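Local coordinates for protein lipolytic enzyme, G-D-S-L family (Bacteroides thetaiotaomicron, PDB 7BR2) that metabolises the drug diltiazem in a gut bacterium, as a serine esterase of the GDSL (SGNH) hydrolase family, at residues K315-D327 with G334-Y346. Numbering follows the deposited sequence.
Sequences KLLIDDQEIGTWD and GINLAAESKTPQY
Ile-335 fills the hollow under the indole of Trp-326. Its CD1 sits over the centre of one ring face, 3.9 Å above the plane. Its CG2 makes a CH-pi contact with the five-membered ring, 3.8 Å from the centroid and 27° off the normal. CG1 of Ile-335 is tucked between the backbone N and the carbonyl carbon (chi1 57°), and CG2 and CD1 lie along the same face of the indole. Glu-340 meets the same ring at its edge, OE2 3.4 Å from Trp-326 CZ2, with carboxylate and ring planes nearly perpendicular. With an alanine here instead of Trp-326, CG2 and CD1 of Ile-335 would probably lose their flat support, and a gap would be likely to open beside the Glu-340 carboxylate. One water donates to both Glu-340 OE1 and Ile-323 O and so bridges the segments.

Leu-316 CD2 packs against Leu-337 CD2 at 3.7 Å. Further along, the two branches of Ile-318 part. CD1 reaches Leu-337 and Thr-343 CG2, while CG2 presses on Pro-344 CD at 3.6 Å. Pro-344 CG also touches Asp-319 CB; the carboxylate of Asp-319 turns to Arg-443 and the backbone of Lys-444. Ile-323 is the bump on the type I turn 340-343. Its CG2 meets Glu-340 CB, and its CD1 lies 3.5 Å from Lys-342 O.

Thr-343 N-caps helix 344-377, its OG1 accepting from Tyr-346 N. The arrangement is a beta hairpin, strands 313-318 and 321-327 joined by a type I' turn, packing its antiparallel sheet onto edge strand 335-336 of the mixed sheet and the start of that long helix.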
ATOM      1  N   LYS A 315     -20.198  28.472   9.100  1.00 58.06           N
ATOM      2  CA  LYS A 315     -19.128  27.778   9.787  1.00 47.97           C
ATOM      3  C   LYS A 315     -19.568  26.340   9.988  1.00 50.11           C
ATOM      4  O   LYS A 315     -20.673  26.087  10.491  1.00 41.86           O
ATOM      5  CB  LYS A 315     -18.799  28.429  11.119  1.00 50.69           C
ATOM      6  CG  LYS A 315     -17.551  27.859  11.735  1.00 51.91           C
ATOM      7  CD  LYS A 315     -17.203  28.557  13.027  1.00 63.07           C
ATOM      8  CE  LYS A 315     -18.319  29.428  13.560  1.00 67.32           C
ATOM      9  NZ  LYS A 315     -17.754  30.526  14.402  1.00 70.19           N
ATOM     10  N   LEU A 316     -18.733  25.417   9.518  1.00 44.51           N
ATOM     11  CA  LEU A 316     -18.987  23.993   9.648  1.00 43.81           C
ATOM     12  C   LEU A 316     -18.392  23.504  10.957  1.00 43.27           C
ATOM     13  O   LEU A 316     -17.199  23.697  11.207  1.00 39.32           O
ATOM     14  CB  LEU A 316     -18.382  23.220   8.482  1.00 42.49           C
ATOM     15  CG  LEU A 316     -18.372  21.704   8.699  1.00 40.49           C
ATOM     16  CD1 LEU A 316     -19.785  21.150   8.857  1.00 44.47           C
ATOM     17  CD2 LEU A 316     -17.634  21.014   7.575  1.00 40.64           C
ATOM     18  N   LEU A 317     -19.228  22.889  11.788  1.00 45.05           N
ATOM     19  CA  LEU A 317     -18.794  22.203  12.992  1.00 46.66           C
ATOM     20  C   LEU A 317     -19.278  20.761  12.943  1.00 42.34           C
ATOM     21  O   LEU A 317     -20.376  20.482  12.461  1.00 39.45           O
ATOM     22  CB  LEU A 317     -19.329  22.883  14.255  1.00 43.98           C
ATOM     23  CG  LEU A 317     -18.941  24.334  14.547  1.00 42.88           C
ATOM     24  CD1 LEU A 317     -20.005  25.261  14.028  1.00 42.89           C
ATOM     25  CD2 LEU A 317     -18.750  24.537  16.034  1.00 41.58           C
ATOM     26  N   ILE A 318     -18.445  19.837  13.403  1.00 38.73           N
ATOM     27  CA  ILE A 318     -18.843  18.442  13.522  1.00 34.20           C
ATOM     28  C   ILE A 318     -18.542  18.028  14.949  1.00 40.40           C
ATOM     29  O   ILE A 318     -17.401  18.179  15.410  1.00 41.43           O
ATOM     30  CB  ILE A 318     -18.117  17.539  12.516  1.00 37.79           C
ATOM     31  CG1 ILE A 318     -18.369  18.042  11.089  1.00 36.97           C
ATOM     32  CG2 ILE A 318     -18.597  16.084  12.671  1.00 35.30           C
ATOM     33  CD1 ILE A 318     -17.905  17.108   9.991  1.00 35.06           C
ATOM     34  N   ASP A 319     -19.560  17.538  15.655  1.00 36.31           N
ATOM     35  CA  ASP A 319     -19.436  17.221  17.077  1.00 42.78           C
ATOM     36  C   ASP A 319     -18.842  18.395  17.858  1.00 40.76           C
ATOM     37  O   ASP A 319     -18.008  18.220  18.748  1.00 44.72           O
ATOM     38  CB  ASP A 319     -18.623  15.941  17.293  1.00 43.77           C
ATOM     39  CG  ASP A 319     -19.470  14.692  17.158  1.00 41.86           C
ATOM     40  OD1 ASP A 319     -20.685  14.831  16.906  1.00 40.65           O
ATOM     41  OD2 ASP A 319     -18.919  13.580  17.314  1.00 45.01           O
ATOM     42  N   ASP A 320     -19.217  19.607  17.447  1.00 38.85           N
ATOM     43  CA  ASP A 320     -18.850  20.875  18.081  1.00 41.41           C
ATOM     44  C   ASP A 320     -17.385  21.261  17.881  1.00 40.82           C
ATOM     45  O   ASP A 320     -16.857  22.098  18.629  1.00 40.23           O
ATOM     46  CB  ASP A 320     -19.205  20.893  19.576  1.00 43.40           C
ATOM     47  CG  ASP A 320     -19.391  22.321  20.115  1.00 46.70           C
ATOM     48  OD1 ASP A 320     -20.018  23.148  19.420  1.00 53.75           O
ATOM     49  OD2 ASP A 320     -18.920  22.619  21.234  1.00 51.31           O
ATOM     50  N   GLN A 321     -16.712  20.700  16.880  1.00 40.75           N
ATOM     51  CA  GLN A 321     -15.356  21.109  16.538  1.00 46.27           C
ATOM     52  C   GLN A 321     -15.399  21.907  15.243  1.00 44.74           C
ATOM     53  O   GLN A 321     -15.891  21.419  14.219  1.00 40.26           O
ATOM     54  CB  GLN A 321     -14.414  19.918  16.388  1.00 44.36           C
ATOM     55  CG  GLN A 321     -13.276  19.903  17.422  1.00 61.51           C
ATOM     56  CD  GLN A 321     -12.260  21.052  17.249  1.00 61.55           C
ATOM     57  OE1 GLN A 321     -11.802  21.370  16.135  1.00 55.55           O
ATOM     58  NE2 GLN A 321     -11.905  21.682  18.377  1.00 57.03           N
ATOM     59  N   GLU A 322     -14.870  23.122  15.291  1.00 43.43           N
ATOM     60  CA  GLU A 322     -14.854  23.963  14.112  1.00 48.49           C
ATOM     61  C   GLU A 322     -13.949  23.353  13.054  1.00 41.54           C
ATOM     62  O   GLU A 322     -12.786  23.047  13.313  1.00 55.25           O
ATOM     63  CB  GLU A 322     -14.396  25.371  14.491  1.00 44.56           C
ATOM     64  CG  GLU A 322     -14.218  26.299  13.308  1.00 54.44           C
ATOM     65  CD  GLU A 322     -14.140  27.765  13.715  1.00 64.44           C
ATOM     66  OE1 GLU A 322     -14.337  28.080  14.916  1.00 65.14           O
ATOM     67  OE2 GLU A 322     -13.900  28.606  12.822  1.00 67.99           O
ATOM     68  N   ILE A 323     -14.487  23.192  11.854  1.00 38.93           N
ATOM     69  CA  ILE A 323     -13.748  22.639  10.735  1.00 45.01           C
ATOM     70  C   ILE A 323     -13.227  23.739   9.816  1.00 51.45           C
ATOM     71  O   ILE A 323     -12.074  23.696   9.379  1.00 53.93           O
ATOM     72  CB  ILE A 323     -14.653  21.659   9.959  1.00 38.56           C
ATOM     73  CG1 ILE A 323     -15.328  20.673  10.921  1.00 39.69           C
ATOM     74  CG2 ILE A 323     -13.881  20.983   8.845  1.00 34.86           C
ATOM     75  CD1 ILE A 323     -14.348  19.786  11.700  1.00 39.98           C
ATOM     76  N   GLY A 324     -14.070  24.724   9.530  1.00 48.99           N
ATOM     77  CA  GLY A 324     -13.714  25.825   8.660  1.00 51.56           C
ATOM     78  C   GLY A 324     -14.947  26.637   8.318  1.00 56.42           C
ATOM     79  O   GLY A 324     -16.052  26.405   8.833  1.00 50.23           O
ATOM     80  N   THR A 325     -14.743  27.602   7.431  1.00 53.82           N
ATOM     81  CA  THR A 325     -15.820  28.474   6.991  1.00 51.84           C
ATOM     82  C   THR A 325     -15.921  28.430   5.476  1.00 55.49           C
ATOM     83  O   THR A 325     -14.909  28.480   4.767  1.00 54.17           O
ATOM     84  CB  THR A 325     -15.604  29.907   7.490  1.00 56.78           C
ATOM     85  OG1 THR A 325     -15.612  29.909   8.924  1.00 54.45           O
ATOM     86  CG2 THR A 325     -16.710  30.823   6.998  1.00 57.31           C
ATOM     87  N   TRP A 326     -17.153  28.315   4.987  1.00 55.02           N
ATOM     88  CA  TRP A 326     -17.418  28.234   3.562  1.00 55.14           C
ATOM     89  C   TRP A 326     -18.586  29.149   3.216  1.00 64.12           C
ATOM     90  O   TRP A 326     -19.475  29.392   4.040  1.00 58.61           O
ATOM     91  CB  TRP A 326     -17.765  26.802   3.122  1.00 58.98           C
ATOM     92  CG  TRP A 326     -16.612  25.827   2.990  1.00 72.45           C
ATOM     93  CD1 TRP A 326     -15.928  25.507   1.849  1.00 66.87           C
ATOM     94  CD2 TRP A 326     -16.034  25.031   4.033  1.00 71.27           C
ATOM     95  NE1 TRP A 326     -14.960  24.569   2.120  1.00 62.29           N
ATOM     96  CE2 TRP A 326     -15.003  24.263   3.455  1.00 67.81           C
ATOM     97  CE3 TRP A 326     -16.283  24.899   5.404  1.00 60.79           C
ATOM     98  CZ2 TRP A 326     -14.228  23.378   4.198  1.00 55.80           C
ATOM     99  CZ3 TRP A 326     -15.514  24.022   6.137  1.00 57.65           C
ATOM    100  CH2 TRP A 326     -14.500  23.272   5.535  1.00 53.07           C
ATOM    101  N   ASP A 327     -18.594  29.629   1.982  1.00 61.95           N
ATOM    102  CA  ASP A 327     -19.804  30.229   1.452  1.00 59.54           C
ATOM    103  C   ASP A 327     -20.756  29.147   0.966  1.00 59.59           C
ATOM    104  O   ASP A 327     -20.337  28.090   0.483  1.00 55.54           O
ATOM    105  CB  ASP A 327     -19.508  31.196   0.317  1.00 61.87           C
ATOM    106  CG  ASP A 327     -20.751  31.913  -0.137  1.00 66.58           C
ATOM    107  OD1 ASP A 327     -21.534  31.304  -0.898  1.00 69.08           O
ATOM    108  OD2 ASP A 327     -20.981  33.056   0.317  1.00 71.56           O
ATOM    109  N   GLY A 334     -20.743  21.232  -3.003  1.00 47.56           N
ATOM    110  CA  GLY A 334     -20.298  20.047  -2.296  1.00 47.43           C
ATOM    111  C   GLY A 334     -18.871  20.237  -1.810  1.00 43.00           C
ATOM    112  O   GLY A 334     -18.000  20.609  -2.600  1.00 46.88           O
ATOM    113  N   ILE A 335     -18.599  19.977  -0.536  1.00 46.22           N
ATOM    114  CA  ILE A 335     -17.239  20.043  -0.011  1.00 39.62           C
ATOM    115  C   ILE A 335     -16.809  18.640   0.415  1.00 43.88           C
ATOM    116  O   ILE A 335     -17.635  17.794   0.783  1.00 38.96           O
ATOM    117  CB  ILE A 335     -17.103  21.041   1.152  1.00 41.33           C
ATOM    118  CG1 ILE A 335     -18.071  20.691   2.274  1.00 30.78           C
ATOM    119  CG2 ILE A 335     -17.332  22.466   0.663  1.00 43.19           C
ATOM    120  CD1 ILE A 335     -17.810  21.474   3.524  1.00 41.09           C
ATOM    121  N   ASN A 336     -15.508  18.375   0.304  1.00 40.78           N
ATOM    122  CA  ASN A 336     -14.957  17.064   0.640  1.00 43.02           C
ATOM    123  C   ASN A 336     -14.556  17.040   2.114  1.00 38.80           C
ATOM    124  O   ASN A 336     -13.563  17.663   2.510  1.00 32.06           O
ATOM    125  CB  ASN A 336     -13.768  16.732  -0.257  1.00 37.97           C
ATOM    126  CG  ASN A 336     -13.285  15.316  -0.064  1.00 38.01           C
ATOM    127  OD1 ASN A 336     -13.910  14.532   0.662  1.00 33.70           O
ATOM    128  ND2 ASN A 336     -12.197  14.962  -0.745  1.00 34.30           N
ATOM    129  N   LEU A 337     -15.338  16.339   2.935  1.00 38.66           N
ATOM    130  CA  LEU A 337     -14.969  16.217   4.343  1.00 36.49           C
ATOM    131  C   LEU A 337     -13.686  15.403   4.528  1.00 32.87           C
ATOM    132  O   LEU A 337     -12.968  15.608   5.509  1.00 35.47           O
ATOM    133  CB  LEU A 337     -16.111  15.596   5.142  1.00 35.48           C
ATOM    134  CG  LEU A 337     -17.405  16.403   5.199  1.00 37.09           C
ATOM    135  CD1 LEU A 337     -18.408  15.690   6.087  1.00 27.82           C
ATOM    136  CD2 LEU A 337     -17.115  17.812   5.694  1.00 35.32           C
ATOM    137  N   ALA A 338     -13.364  14.504   3.593  1.00 32.22           N
ATOM    138  CA  ALA A 338     -12.140  13.712   3.697  1.00 32.90           C
ATOM    139  C   ALA A 338     -10.856  14.528   3.536  1.00 40.67           C
ATOM    140  O   ALA A 338      -9.774  13.993   3.807  1.00 32.71           O
ATOM    141  CB  ALA A 338     -12.155  12.592   2.665  1.00 31.48           C
ATOM    142  N   ALA A 339     -10.932  15.783   3.089  1.00 38.41           N
ATOM    143  CA  ALA A 339      -9.769  16.661   3.028  1.00 35.05           C
ATOM    144  C   ALA A 339      -9.670  17.582   4.238  1.00 40.24           C
ATOM    145  O   ALA A 339      -8.737  18.391   4.321  1.00 44.72           O
ATOM    146  CB  ALA A 339      -9.795  17.497   1.742  1.00 36.04           C
ATOM    147  N   GLU A 340     -10.591  17.469   5.186  1.00 38.09           N
ATOM    148  CA  GLU A 340     -10.635  18.337   6.358  1.00 41.03           C
ATOM    149  C   GLU A 340     -10.141  17.520   7.552  1.00 44.71           C
ATOM    150  O   GLU A 340     -10.910  16.769   8.161  1.00 45.11           O
ATOM    151  CB  GLU A 340     -12.053  18.863   6.571  1.00 36.29           C
ATOM    152  CG  GLU A 340     -12.610  19.602   5.366  1.00 37.22           C
ATOM    153  CD  GLU A 340     -11.762  20.805   4.990  1.00 40.28           C
ATOM    154  OE1 GLU A 340     -11.182  21.430   5.904  1.00 36.87           O
ATOM    155  OE2 GLU A 340     -11.675  21.122   3.783  1.00 39.27           O
ATOM    156  N   SER A 341      -8.854  17.657   7.880  1.00 38.79           N
ATOM    157  CA  SER A 341      -8.250  16.820   8.915  1.00 43.69           C
ATOM    158  C   SER A 341      -8.826  17.085  10.303  1.00 37.21           C
ATOM    159  O   SER A 341      -8.550  16.318  11.233  1.00 38.14           O
ATOM    160  CB  SER A 341      -6.731  17.021   8.923  1.00 30.75           C
ATOM    161  OG  SER A 341      -6.402  18.196   9.641  1.00 40.67           O
ATOM    162  N   LYS A 342      -9.603  18.144  10.472  1.00 35.77           N
ATOM    163  CA  LYS A 342     -10.141  18.454  11.786  1.00 39.28           C
ATOM    164  C   LYS A 342     -11.426  17.703  12.122  1.00 32.43           C
ATOM    165  O   LYS A 342     -11.883  17.802  13.264  1.00 31.63           O
ATOM    166  CB  LYS A 342     -10.381  19.954  11.901  1.00 41.48           C
ATOM    167  CG  LYS A 342      -9.115  20.784  11.865  1.00 46.71           C
ATOM    168  CD  LYS A 342      -9.482  22.260  11.906  1.00 53.32           C
ATOM    169  CE  LYS A 342      -8.294  23.176  11.673  1.00 54.93           C
ATOM    170  NZ  LYS A 342      -8.178  24.231  12.731  1.00 57.60           N
ATOM    171  N   THR A 343     -12.024  16.969  11.180  1.00 33.86           N
ATOM    172  CA  THR A 343     -13.263  16.271  11.509  1.00 34.43           C
ATOM    173  C   THR A 343     -12.978  15.149  12.500  1.00 36.23           C
ATOM    174  O   THR A 343     -11.877  14.581  12.513  1.00 32.66           O
ATOM    175  CB  THR A 343     -13.957  15.692  10.273  1.00 36.57           C
ATOM    176  OG1 THR A 343     -13.302  14.502   9.830  1.00 32.00           O
ATOM    177  CG2 THR A 343     -13.991  16.720   9.134  1.00 39.33           C
ATOM    178  N   PRO A 344     -13.952  14.820  13.348  1.00 38.52           N
ATOM    179  CA  PRO A 344     -13.750  13.713  14.293  1.00 33.75           C
ATOM    180  C   PRO A 344     -13.503  12.388  13.609  1.00 30.76           C
ATOM    181  O   PRO A 344     -12.654  11.621  14.072  1.00 35.04           O
ATOM    182  CB  PRO A 344     -15.048  13.713  15.107  1.00 32.71           C
ATOM    183  CG  PRO A 344     -15.521  15.131  15.009  1.00 41.81           C
ATOM    184  CD  PRO A 344     -15.197  15.545  13.605  1.00 31.44           C
ATOM    185  N   GLN A 345     -14.203  12.106  12.505  1.00 30.31           N
ATOM    186  CA  GLN A 345     -13.984  10.857  11.791  1.00 28.61           C
ATOM    187  C   GLN A 345     -12.598  10.813  11.153  1.00 33.74           C
ATOM    188  O   GLN A 345     -12.022   9.729  11.006  1.00 32.44           O
ATOM    189  CB  GLN A 345     -15.067  10.618  10.728  1.00 30.91           C
ATOM    190  CG  GLN A 345     -15.133  11.638   9.586  1.00 32.49           C
ATOM    191  CD  GLN A 345     -16.209  12.717   9.764  1.00 34.35           C
ATOM    192  OE1 GLN A 345     -16.424  13.237  10.863  1.00 32.78           O
ATOM    193  NE2 GLN A 345     -16.850  13.092   8.657  1.00 31.46           N
ATOM    194  N   TYR A 346     -12.045  11.966  10.765  1.00 32.63           N
ATOM    195  CA  TYR A 346     -10.681  11.964  10.247  1.00 32.88           C
ATOM    196  C   TYR A 346      -9.676  11.749  11.371  1.00 29.56           C
ATOM    197  O   TYR A 346      -8.672  11.065  11.179  1.00 29.82           O
ATOM    198  CB  TYR A 346     -10.364  13.255   9.488  1.00 31.02           C
ATOM    199  CG  TYR A 346      -9.170  13.087   8.567  1.00 32.47           C
ATOM    200  CD1 TYR A 346      -9.322  12.548   7.294  1.00 27.80           C
ATOM    201  CD2 TYR A 346      -7.879  13.396   8.998  1.00 33.94           C
ATOM    202  CE1 TYR A 346      -8.240  12.367   6.460  1.00 29.84           C
ATOM    203  CE2 TYR A 346      -6.783  13.208   8.172  1.00 25.76           C
ATOM    204  CZ  TYR A 346      -6.973  12.697   6.904  1.00 29.73           C
ATOM    205  OH  TYR A 346      -5.907  12.523   6.053  1.00 33.82           O
TER
HETATM  206  O   HOH W   1     -10.852  23.989   6.439  1.00 50.77           O